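Local atomic coordinates of regulatory protein BlaR1 (Bacillus licheniformis, PDB entry 1NRF), a protein that senses beta-lactam antibiotics through its extracellular penicillin-binding domain, the part in this structure, and probably transmits the signal across the membrane to the cytoplasm. Residues R129-L132 with K133-Y137; T112-Y115 with F116-D120; R52-T56 with S57-P61; L189-N193 with G194-S198; S157-E160 with Q161-L165. All coordinates share one frame; numbering follows the deposited sequence.

Interaction 1 (R129-L132 with K133-Y137); sequences RHYL and KSIHY
The terminal methyl of I135 sits over one face of the Y131 ring, a CH-pi contact in which I135 CD1 is 4.3 Å from the ring centroid. CE2 of Y131 is the ring atom nearest to this methyl, so I135 lies toward the phenol end of the ring. Y131 holds CG anti to its backbone N (chi1 -176°), whereas I135 holds CG1 between its backbone N and carbonyl carbon (chi1 63°), which turns the end of the chain back to meet the ring. F68 of helix 66-76 packs against both residues. One turn of backbone is gripped twice at Y131 O: S134 OG reaches it at 2.7 Å, in the carbonyl plane on a lone pair, while I135 N donates to it at 3.0 Å almost in line with the carbonyl. Farther round, L132 CD2 touches Y137 CB at 4.1 Å. The Y137 ring then leads away from the helix into edge-to-face packing with Y65 and F68. Alongside the helix, the extended K133 chain passes R129 O with its CG. The backbone closes through Y137 N to L132 O at 3.0 Å and H136 N to K133 O at 3.1 Å. With H136 at positive phi as the C-prime residue, these two bonds form the Schellman motif that ends helix 125-134.

Interaction 2 (T112-Y115 with F116-D120); sequences TTWY and FQKLD
Y115 and F116 form the tight side of this first turn of helix 113-123: the edge of the Y115 ring faces the F116 ring, with Y115 CD1 over the centre of that face. The ring centroids are 5.1 Å apart and the planes meet at 59°, an edge-to-face pair between neighbours in sequence. With its CG opposite the backbone N (chi1 -179°), Y115 also presents CE1 to L119 CD2, 3.4 Å away. T112 O lies near the plane of the F116 ring, at its edge, 3.5 Å from F116 CD1. A107 of helix 104-110 touches both rings, and Y115 OH bonds to S84 O. S111, T112 and T113 probably correspond to the second conserved (SxN-type) motif of penicillin-binding proteins; T113 lies about 5 Å, side chain to side chain, from S63. The helix itself is held by Q117 N to T113 O at 3.0 Å and K118 N to W114 O at 2.9 Å. The side carrying Q117 and K118 is looser, and these two residues are partly exposed. There K118, bent at chi3 (-66°), brings CE to 3.5 Å from W114 CE3, while its NZ makes a long, weak ion pair with D89. The indole is fixed by NE1 bonding to W98 O and by stacking with Y93. The Q117 side chain crosses that of T113 at a slant.

Interaction 3 (R52-T56 with S57-P61); sequences RKEST and SRFAP
S57 and the carbonyl groups of K53 and E54 make a local, mainly polar contact on the protein surface, where the short, weakly bonded helix 52-56 passes into the loop that leads to helix 66-76. The hydroxyl of S57 turns back on the helix: OG lies beside its own backbone N and donates to K53 O at 2.6 Å. It comes from above the carbonyl plane, 44° out of it, and T56 N reaches the same oxygen from the opposite face at 3.2 Å. K53 O is thus held from both sides. One residue on, S57 N donates to E54 O at 3.1 Å, again from well above the carbonyl plane, and T56 OG1 bonds to R52 O. The E54 carboxylate also meets the F59 ring. The side chain of E54 is bent at chi2 (-103°), which brings OE2 to 3.5 Å from F59 CZ, oblique to the ring; carboxylate and ring planes are only 24° apart, while the two side chains run at about a right angle. H231 stacks on F59 and is also a weak hydrogen-bond partner of E54 OE2, while R58 reaches a salt bridge with E160. H231 thus links the two side chains, touching the carboxylate through ND1 and the phenyl ring by stacking. In the short helix, hydroxyls supplement the sparse backbone bonding: S57 OG joins T56 N at K53 O, and T56 OG1 serves R52 O.

Interaction 4 (L189-N193 with G194-S198); sequences LEESN and GRVLS
Strands 188-192 and 195-205 form a beta hairpin at the edge of the domain's sheet, and E191 with V196 and E190 with L197 are among its cross-strand pairs. The segments run antiparallel at 167°. S192 and R195 make the hydrogen-bonded pair that closes the two-residue turn N193-G194, with R195 N to S192 O at 2.6 Å and S192 N to R195 O at 2.9 Å. N193 has positive phi there. At the other end L189 and E190 both face L197, a classic beta bulge: L189 N donates to L197 O at 2.7 Å, and E190 N adds a weak bond to the same oxygen, while L197 N returns to E190 O. E191 and V196 lie on one face of the sheet; E190, S192, R195 and L197 are on the other. Strand 195-205 continues to a K-T-G sequence beginning at K200, probably the KTG motif of penicillin-binding proteins, and V196 and S198 pair with the next strand, 211-220. Near the turn, R195 is bent at chi2, which places CD 3.9 Å from N193 CB; a further bend at chi3 turns the guanidinium end, whose NH2 hydrogen-bonds to G255 O. Across the non-hydrogen-bonded pair E191, extended beyond CG with that atom opposite the backbone N (chi1 -170°), lies against the valine through aliphatic carbons: E191 CG is 3.6 Å from V196 CG2.

Interaction 5 (S157-E160 with Q161-L165); sequences SPLE and QVNIL
Q161 N to S157 O, at 2.8 Å, is the first of four regular helical bonds that join the start of helix 158-170 to the next turn. The others are V162 N to P158 O, N163 N to L159 O and I164 N to E160 O, the last at 3.0 Å. A second group of bonds caps the helix. S157 stands at the N-cap and its OG accepts from E160 N at 2.9 Å, while S157 N donates to E160 OE2 at 2.9 Å, on the anti side of the carboxylate and 28° out of its plane. The exchange is a capping box. E160 holds CG beside the backbone N (chi1 -84°) and continues in an extended chain that carries the carboxylate back to the N-H of the cap residue, with R58 as its outside partner. Van der Waals contacts make the third group: Q161 CG is 3.2 Å from S157 O, V162 CG2 3.7 Å from P158 O, and I164 CG2 3.5 Å from E160 O. Past its CG the Q161 side chain bends away and its OE1 bonds to T64 OG1, while P158, L159 and V162 pack on V38 of strand 33-41. S157 and E160 thus satisfy one another's backbone N-H groups, and the E160 carboxylate, placed beside a helix start and close to an arginine, is probably kept negatively charged by both.

In the fold
Interactions 3 and 5 are directly joined, their centres 10 Å apart: R58 NH2 meets E160 OE1 at 2.6 Å in a salt bridge, and S55 O lies 3.0 Å from L159 N in a probable hydrogen bond. Interaction 1 packs on both, with I135 O 3.3 Å from I164 CD1 and Y137 OH touching P61. Interaction 2 is separate; its helix 113-123 directly precedes helix 125-134 of interaction 1, with nearest atoms about 8 Å apart. The side chain of S63, by similarity the acylated serine, is about 5 Å from that of T113 and about 9 Å from those of Y137 and Q161. Interaction 4 touches none of the others; it comes nearest to interaction 5, about 7 Å between nearest atoms.

Interaction 1 (R129-L132 with K133-Y137)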
# COMPACT_ATOMS: atom_id res chain seq x y z
N ARG A 129 -16.12 -7.71 5.47
CA ARG A 129 -15.75 -7.66 6.87
C ARG A 129 -15.05 -8.96 7.28
O ARG A 129 -14.07 -8.94 8.04
CB ARG A 129 -17.00 -7.44 7.75
CG ARG A 129 -17.74 -6.14 7.46
CD ARG A 129 -18.48 -5.64 8.70
NE ARG A 129 -19.21 -4.39 8.46
CZ ARG A 129 -19.45 -3.47 9.39
NH1 ARG A 129 -19.02 -3.65 10.63
NH2 ARG A 129 -20.14 -2.38 9.08
N HIS A 130 -15.54 -10.08 6.76
CA HIS A 130 -14.96 -11.39 7.06
C HIS A 130 -13.48 -11.39 6.67
O HIS A 130 -12.63 -11.92 7.41
CB HIS A 130 -15.70 -12.47 6.27
CG HIS A 130 -15.11 -13.84 6.41
ND1 HIS A 130 -15.20 -14.57 7.57
CD2 HIS A 130 -14.39 -14.59 5.54
CE1 HIS A 130 -14.57 -15.72 7.42
NE2 HIS A 130 -14.07 -15.76 6.19
N TYR A 131 -13.19 -10.81 5.52
CA TYR A 131 -11.84 -10.72 4.97
C TYR A 131 -10.88 -9.95 5.87
O TYR A 131 -9.82 -10.45 6.24
CB TYR A 131 -11.89 -10.07 3.58
CG TYR A 131 -10.56 -10.01 2.87
CD1 TYR A 131 -9.87 -11.18 2.52
CD2 TYR A 131 -10.00 -8.78 2.50
CE1 TYR A 131 -8.66 -11.12 1.83
CE2 TYR A 131 -8.79 -8.72 1.81
CZ TYR A 131 -8.13 -9.89 1.48
OH TYR A 131 -6.96 -9.84 0.76
N LEU A 132 -11.27 -8.72 6.22
CA LEU A 132 -10.44 -7.89 7.07
C LEU A 132 -10.09 -8.64 8.35
O LEU A 132 -9.02 -8.45 8.92
CB LEU A 132 -11.15 -6.58 7.41
CG LEU A 132 -11.49 -5.67 6.23
CD1 LEU A 132 -12.32 -4.49 6.73
CD2 LEU A 132 -10.20 -5.20 5.56
N LYS A 133 -11.01 -9.49 8.80
CA LYS A 133 -10.75 -10.27 10.00
C LYS A 133 -9.83 -11.44 9.66
O LYS A 133 -8.92 -11.74 10.43
CB LYS A 133 -12.05 -10.79 10.61
CG LYS A 133 -12.84 -9.74 11.37
CD LYS A 133 -14.10 -10.33 11.98
CE LYS A 133 -14.90 -9.26 12.71
NZ LYS A 133 -16.13 -9.80 13.38
N SER A 134 -10.05 -12.07 8.51
CA SER A 134 -9.23 -13.20 8.12
C SER A 134 -7.74 -12.84 7.99
O SER A 134 -6.88 -13.69 8.21
CB SER A 134 -9.75 -13.86 6.83
OG SER A 134 -9.57 -13.07 5.66
N ILE A 135 -7.43 -11.60 7.65
CA ILE A 135 -6.02 -11.22 7.52
C ILE A 135 -5.63 -10.19 8.58
O ILE A 135 -4.53 -9.64 8.55
CB ILE A 135 -5.70 -10.63 6.13
CG1 ILE A 135 -6.49 -9.34 5.90
CG2 ILE A 135 -5.98 -11.67 5.05
CD1 ILE A 135 -6.11 -8.59 4.63
N HIS A 136 -6.55 -9.96 9.53
CA HIS A 136 -6.36 -8.98 10.60
C HIS A 136 -5.68 -7.70 10.10
O HIS A 136 -4.55 -7.38 10.46
CB HIS A 136 -5.57 -9.60 11.77
CG HIS A 136 -5.70 -8.82 13.05
ND1 HIS A 136 -5.76 -9.43 14.29
CD2 HIS A 136 -5.80 -7.49 13.28
CE1 HIS A 136 -5.89 -8.51 15.23
NE2 HIS A 136 -5.92 -7.32 14.64
N TYR A 137 -6.41 -6.97 9.26
CA TYR A 137 -5.92 -5.74 8.67
C TYR A 137 -6.24 -4.52 9.54
O TYR A 137 -7.39 -4.09 9.64
CB TYR A 137 -6.51 -5.57 7.28
CG TYR A 137 -5.90 -4.45 6.46
CD1 TYR A 137 -6.16 -3.11 6.77
CD2 TYR A 137 -5.10 -4.72 5.36
CE1 TYR A 137 -5.64 -2.08 5.99
CE2 TYR A 137 -4.57 -3.70 4.58
CZ TYR A 137 -4.85 -2.39 4.90
OH TYR A 137 -4.34 -1.39 4.12

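Interaction 2 (T112-Y115 with F116-D120)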
# COMPACT_ATOMS: atom_id res chain seq x y z
N THR A 112 -7.16 3.70 -10.21
CA THR A 112 -8.51 3.94 -10.71
C THR A 112 -9.42 3.35 -9.66
O THR A 112 -9.70 2.16 -9.66
CB THR A 112 -8.74 3.24 -12.06
OG1 THR A 112 -7.86 3.81 -13.04
CG2 THR A 112 -10.19 3.42 -12.51
N THR A 113 -9.85 4.21 -8.75
CA THR A 113 -10.70 3.83 -7.64
C THR A 113 -11.98 3.11 -7.99
O THR A 113 -12.30 2.11 -7.35
CB THR A 113 -11.03 5.07 -6.78
OG1 THR A 113 -9.82 5.62 -6.26
CG2 THR A 113 -11.94 4.69 -5.62
N TRP A 114 -12.71 3.59 -9.00
CA TRP A 114 -13.98 2.94 -9.36
C TRP A 114 -13.84 1.46 -9.67
O TRP A 114 -14.75 0.68 -9.40
CB TRP A 114 -14.68 3.67 -10.52
CG TRP A 114 -13.99 3.63 -11.88
CD1 TRP A 114 -13.30 4.64 -12.47
CD2 TRP A 114 -14.02 2.55 -12.83
NE1 TRP A 114 -12.91 4.28 -13.73
CE2 TRP A 114 -13.34 3.00 -13.98
CE3 TRP A 114 -14.56 1.26 -12.82
CZ2 TRP A 114 -13.19 2.20 -15.12
CZ3 TRP A 114 -14.41 0.46 -13.96
CH2 TRP A 114 -13.73 0.93 -15.09
N TYR A 115 -12.69 1.06 -10.21
CA TYR A 115 -12.45 -0.34 -10.56
C TYR A 115 -12.51 -1.27 -9.35
O TYR A 115 -13.20 -2.29 -9.38
CB TYR A 115 -11.09 -0.47 -11.24
CG TYR A 115 -10.74 -1.88 -11.66
CD1 TYR A 115 -10.33 -2.83 -10.72
CD2 TYR A 115 -10.85 -2.28 -13.00
CE1 TYR A 115 -10.04 -4.13 -11.11
CE2 TYR A 115 -10.56 -3.57 -13.39
CZ TYR A 115 -10.15 -4.49 -12.45
OH TYR A 115 -9.86 -5.77 -12.85
N PHE A 116 -11.78 -0.92 -8.30
CA PHE A 116 -11.76 -1.74 -7.09
C PHE A 116 -13.05 -1.58 -6.30
O PHE A 116 -13.50 -2.52 -5.64
CB PHE A 116 -10.54 -1.39 -6.23
CG PHE A 116 -9.23 -1.64 -6.94
CD1 PHE A 116 -8.68 -0.69 -7.81
CD2 PHE A 116 -8.59 -2.88 -6.81
CE1 PHE A 116 -7.53 -0.98 -8.55
CE2 PHE A 116 -7.44 -3.17 -7.55
CZ PHE A 116 -6.91 -2.22 -8.42
N GLN A 117 -13.66 -0.40 -6.39
CA GLN A 117 -14.92 -0.14 -5.70
C GLN A 117 -16.01 -1.06 -6.23
O GLN A 117 -16.72 -1.72 -5.47
CB GLN A 117 -15.33 1.32 -5.91
CG GLN A 117 -15.27 2.17 -4.66
CD GLN A 117 -15.44 3.65 -4.95
OE1 GLN A 117 -15.74 4.45 -4.06
NE2 GLN A 117 -15.22 4.03 -6.21
N LYS A 118 -16.16 -1.11 -7.55
CA LYS A 118 -17.17 -1.96 -8.15
C LYS A 118 -16.76 -3.41 -7.94
O LYS A 118 -17.56 -4.33 -8.13
CB LYS A 118 -17.33 -1.64 -9.64
CG LYS A 118 -17.75 -0.17 -9.91
CD LYS A 118 -18.55 0.02 -11.21
CE LYS A 118 -17.73 -0.27 -12.48
NZ LYS A 118 -18.50 0.01 -13.74
N LEU A 119 -15.52 -3.60 -7.52
CA LEU A 119 -14.98 -4.93 -7.26
C LEU A 119 -15.36 -5.32 -5.84
O LEU A 119 -15.72 -6.47 -5.57
CB LEU A 119 -13.45 -4.90 -7.41
CG LEU A 119 -12.71 -6.04 -8.11
CD1 LEU A 119 -13.37 -6.38 -9.44
CD2 LEU A 119 -11.26 -5.62 -8.33
N ASP A 120 -15.31 -4.34 -4.93
CA ASP A 120 -15.65 -4.54 -3.53
C ASP A 120 -17.16 -4.72 -3.34
O ASP A 120 -17.60 -5.42 -2.43
CB ASP A 120 -15.17 -3.35 -2.68
CG ASP A 120 -13.67 -3.43 -2.34
OD1 ASP A 120 -12.97 -4.30 -2.88
OD2 ASP A 120 -13.20 -2.60 -1.52

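Interaction 3 (R52-T56 with S57-P61)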
# COMPACT_ATOMS: atom_id res chain seq x y z
N ARG A 52 8.86 7.16 15.68
CA ARG A 52 8.10 6.05 16.23
C ARG A 52 6.60 6.32 16.41
O ARG A 52 5.78 5.42 16.21
CB ARG A 52 8.69 5.61 17.58
CG ARG A 52 8.20 4.23 18.01
CD ARG A 52 8.76 3.76 19.34
NE ARG A 52 8.35 2.38 19.63
CZ ARG A 52 7.09 1.99 19.81
NH1 ARG A 52 6.10 2.87 19.75
NH2 ARG A 52 6.82 0.71 20.05
N LYS A 53 6.26 7.55 16.77
CA LYS A 53 4.87 7.91 16.99
C LYS A 53 4.03 7.73 15.72
O LYS A 53 3.01 7.04 15.74
CB LYS A 53 4.80 9.36 17.49
CG LYS A 53 3.44 9.79 18.03
CD LYS A 53 3.52 11.19 18.62
CE LYS A 53 2.18 11.63 19.21
NZ LYS A 53 1.10 11.63 18.19
N GLU A 54 4.47 8.33 14.62
CA GLU A 54 3.77 8.22 13.35
C GLU A 54 3.75 6.78 12.85
O GLU A 54 2.73 6.29 12.36
CB GLU A 54 4.45 9.10 12.29
CG GLU A 54 4.13 10.60 12.38
CD GLU A 54 3.11 11.08 11.33
OE1 GLU A 54 2.84 12.30 11.28
OE2 GLU A 54 2.57 10.25 10.56
N SER A 55 4.88 6.11 13.00
CA SER A 55 5.04 4.73 12.56
C SER A 55 4.12 3.74 13.28
O SER A 55 3.95 2.61 12.82
CB SER A 55 6.49 4.30 12.75
OG SER A 55 7.37 5.28 12.24
N THR A 56 3.55 4.15 14.41
CA THR A 56 2.67 3.28 15.17
C THR A 56 1.24 3.83 15.23
O THR A 56 0.34 3.24 15.83
CB THR A 56 3.23 3.05 16.61
OG1 THR A 56 3.73 4.29 17.15
CG2 THR A 56 4.35 2.03 16.58
N SER A 57 1.03 4.98 14.61
CA SER A 57 -0.29 5.58 14.58
C SER A 57 -0.99 5.06 13.33
O SER A 57 -0.35 4.91 12.30
CB SER A 57 -0.17 7.10 14.50
OG SER A 57 0.52 7.60 15.62
N ARG A 58 -2.28 4.77 13.44
CA ARG A 58 -3.05 4.26 12.31
C ARG A 58 -3.69 5.40 11.53
O ARG A 58 -4.04 6.43 12.08
CB ARG A 58 -4.14 3.32 12.79
CG ARG A 58 -3.67 1.92 13.06
CD ARG A 58 -4.70 1.19 13.89
NE ARG A 58 -4.46 -0.25 13.95
CZ ARG A 58 -4.87 -1.01 14.96
NH1 ARG A 58 -5.51 -0.46 15.98
NH2 ARG A 58 -4.64 -2.31 14.94
N PHE A 59 -3.84 5.19 10.23
CA PHE A 59 -4.43 6.18 9.35
C PHE A 59 -5.26 5.44 8.31
O PHE A 59 -5.13 4.21 8.17
CB PHE A 59 -3.35 6.98 8.65
CG PHE A 59 -2.32 7.54 9.58
CD1 PHE A 59 -1.17 6.81 9.88
CD2 PHE A 59 -2.50 8.79 10.17
CE1 PHE A 59 -0.20 7.32 10.74
CE2 PHE A 59 -1.54 9.31 11.04
CZ PHE A 59 -0.39 8.58 11.33
N ALA A 60 -6.11 6.16 7.60
CA ALA A 60 -6.89 5.51 6.56
C ALA A 60 -5.85 4.98 5.55
O ALA A 60 -4.93 5.70 5.15
CB ALA A 60 -7.82 6.51 5.90
N PRO A 61 -5.98 3.72 5.15
CA PRO A 61 -5.03 3.13 4.19
C PRO A 61 -5.08 3.73 2.78
O PRO A 61 -4.07 3.72 2.06
CB PRO A 61 -5.40 1.65 4.21
CG PRO A 61 -6.89 1.69 4.49
CD PRO A 61 -6.99 2.73 5.58

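Interaction 4 (L189-N193 with G194-S198)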
# COMPACT_ATOMS: atom_id res chain seq x y z
N LEU A 189 7.15 -2.23 -9.78
CA LEU A 189 7.41 -0.97 -10.48
C LEU A 189 8.65 -0.87 -11.38
O LEU A 189 8.53 -0.48 -12.54
CB LEU A 189 7.48 0.17 -9.47
CG LEU A 189 6.18 0.41 -8.71
CD1 LEU A 189 6.43 1.38 -7.55
CD2 LEU A 189 5.13 0.94 -9.67
N GLU A 190 9.82 -1.21 -10.84
CA GLU A 190 11.07 -1.13 -11.59
C GLU A 190 12.06 -2.23 -11.19
O GLU A 190 11.82 -3.00 -10.26
CB GLU A 190 11.76 0.21 -11.34
CG GLU A 190 11.04 1.42 -11.85
CD GLU A 190 11.93 2.66 -11.88
OE1 GLU A 190 13.00 2.62 -12.54
OE2 GLU A 190 11.57 3.67 -11.25
N GLU A 191 13.17 -2.28 -11.91
CA GLU A 191 14.22 -3.24 -11.63
C GLU A 191 15.55 -2.63 -12.03
O GLU A 191 15.81 -2.45 -13.21
CB GLU A 191 14.03 -4.54 -12.41
CG GLU A 191 14.99 -5.63 -11.93
CD GLU A 191 15.02 -6.85 -12.82
OE1 GLU A 191 13.93 -7.34 -13.20
OE2 GLU A 191 16.13 -7.34 -13.13
N SER A 192 16.37 -2.30 -11.05
CA SER A 192 17.68 -1.70 -11.31
C SER A 192 18.76 -2.59 -10.73
O SER A 192 18.46 -3.54 -10.01
CB SER A 192 17.76 -0.31 -10.69
OG SER A 192 16.87 0.59 -11.33
N ASN A 193 20.02 -2.29 -11.05
CA ASN A 193 21.17 -3.06 -10.58
C ASN A 193 20.83 -4.56 -10.56
O ASN A 193 21.07 -5.26 -11.54
CB ASN A 193 21.58 -2.59 -9.17
CG ASN A 193 22.03 -1.13 -9.15
OD1 ASN A 193 22.55 -0.64 -8.13
ND2 ASN A 193 21.84 -0.43 -10.26
N GLY A 194 20.29 -5.02 -9.44
CA GLY A 194 19.89 -6.42 -9.30
C GLY A 194 18.72 -6.47 -8.34
O GLY A 194 18.37 -7.53 -7.79
N ARG A 195 18.09 -5.32 -8.15
CA ARG A 195 16.97 -5.18 -7.23
C ARG A 195 15.66 -4.86 -7.93
O ARG A 195 15.63 -4.10 -8.90
CB ARG A 195 17.27 -4.07 -6.23
CG ARG A 195 18.58 -4.23 -5.51
CD ARG A 195 19.51 -3.09 -5.85
NE ARG A 195 20.16 -2.54 -4.66
CZ ARG A 195 20.90 -3.24 -3.81
NH1 ARG A 195 21.12 -4.53 -4.01
NH2 ARG A 195 21.44 -2.65 -2.76
N VAL A 196 14.57 -5.43 -7.42
CA VAL A 196 13.24 -5.19 -7.96
C VAL A 196 12.40 -4.40 -6.97
O VAL A 196 12.25 -4.80 -5.82
CB VAL A 196 12.50 -6.51 -8.26
CG1 VAL A 196 11.12 -6.20 -8.79
CG2 VAL A 196 13.28 -7.35 -9.25
N LEU A 197 11.86 -3.28 -7.42
CA LEU A 197 11.03 -2.43 -6.58
C LEU A 197 9.53 -2.67 -6.82
O LEU A 197 9.07 -2.65 -7.95
CB LEU A 197 11.33 -0.96 -6.86
CG LEU A 197 10.55 0.05 -6.01
CD1 LEU A 197 11.08 -0.01 -4.57
CD2 LEU A 197 10.72 1.47 -6.57
N SER A 198 8.80 -2.89 -5.73
CA SER A 198 7.36 -3.08 -5.77
C SER A 198 6.80 -2.06 -4.77
O SER A 198 7.44 -1.79 -3.74
CB SER A 198 6.97 -4.50 -5.32
OG SER A 198 7.34 -5.49 -6.27

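Interaction 5 (S157-E160 with Q161-L165)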
# COMPACT_ATOMS: atom_id res chain seq x y z
N SER A 157 -1.45 1.05 10.69
CA SER A 157 -0.26 1.85 10.93
C SER A 157 0.84 1.52 9.95
O SER A 157 0.82 0.46 9.33
CB SER A 157 0.28 1.61 12.34
OG SER A 157 0.86 0.32 12.44
N PRO A 158 1.80 2.43 9.77
CA PRO A 158 2.92 2.19 8.84
C PRO A 158 3.64 0.88 9.22
O PRO A 158 4.06 0.13 8.35
CB PRO A 158 3.81 3.41 9.07
CG PRO A 158 2.80 4.50 9.33
CD PRO A 158 1.79 3.83 10.25
N LEU A 159 3.74 0.62 10.52
CA LEU A 159 4.38 -0.58 11.04
C LEU A 159 3.53 -1.80 10.71
O LEU A 159 4.05 -2.85 10.30
CB LEU A 159 4.56 -0.46 12.56
CG LEU A 159 5.22 -1.65 13.25
CD1 LEU A 159 6.60 -1.88 12.67
CD2 LEU A 159 5.30 -1.39 14.75
N GLU A 160 2.22 -1.67 10.88
CA GLU A 160 1.31 -2.76 10.57
C GLU A 160 1.36 -3.06 9.07
O GLU A 160 1.32 -4.22 8.66
CB GLU A 160 -0.12 -2.39 10.99
CG GLU A 160 -0.43 -2.67 12.45
CD GLU A 160 -1.79 -2.13 12.89
OE1 GLU A 160 -2.29 -2.55 13.95
OE2 GLU A 160 -2.38 -1.27 12.19
N GLN A 161 1.45 -2.02 8.26
CA GLN A 161 1.54 -2.19 6.81
C GLN A 161 2.71 -3.12 6.46
O GLN A 161 2.54 -4.09 5.72
CB GLN A 161 1.73 -0.83 6.12
CG GLN A 161 0.54 0.12 6.17
CD GLN A 161 -0.40 -0.04 4.98
OE1 GLN A 161 -1.10 0.90 4.59
NE2 GLN A 161 -0.44 -1.24 4.41
N VAL A 162 3.90 -2.81 6.99
CA VAL A 162 5.10 -3.61 6.73
C VAL A 162 4.91 -5.07 7.15
O VAL A 162 5.20 -5.98 6.38
CB VAL A 162 6.36 -3.03 7.48
CG1 VAL A 162 7.48 -4.07 7.51
CG2 VAL A 162 6.86 -1.75 6.78
N ASN A 163 4.40 -5.29 8.36
CA ASN A 163 4.22 -6.65 8.84
C ASN A 163 3.25 -7.46 7.99
O ASN A 163 3.51 -8.63 7.71
CB ASN A 163 3.78 -6.68 10.31
CG ASN A 163 4.85 -6.14 11.26
OD1 ASN A 163 6.04 -6.25 10.99
ND2 ASN A 163 4.42 -5.57 12.37
N ILE A 164 2.14 -6.85 7.57
CA ILE A 164 1.17 -7.59 6.77
C ILE A 164 1.65 -7.73 5.31
O ILE A 164 1.33 -8.71 4.64
CB ILE A 164 -0.27 -6.96 6.86
CG1 ILE A 164 -1.31 -8.02 6.47
CG2 ILE A 164 -0.40 -5.71 5.98
CD1 ILE A 164 -2.77 -7.58 6.70
N LEU A 165 2.43 -6.75 4.84
CA LEU A 165 2.97 -6.84 3.49
C LEU A 165 3.90 -8.06 3.40
O LEU A 165 3.96 -8.72 2.36
CB LEU A 165 3.76 -5.58 3.12
CG LEU A 165 3.05 -4.48 2.31
CD1 LEU A 165 3.90 -3.22 2.28
CD2 LEU A 165 2.79 -4.98 0.90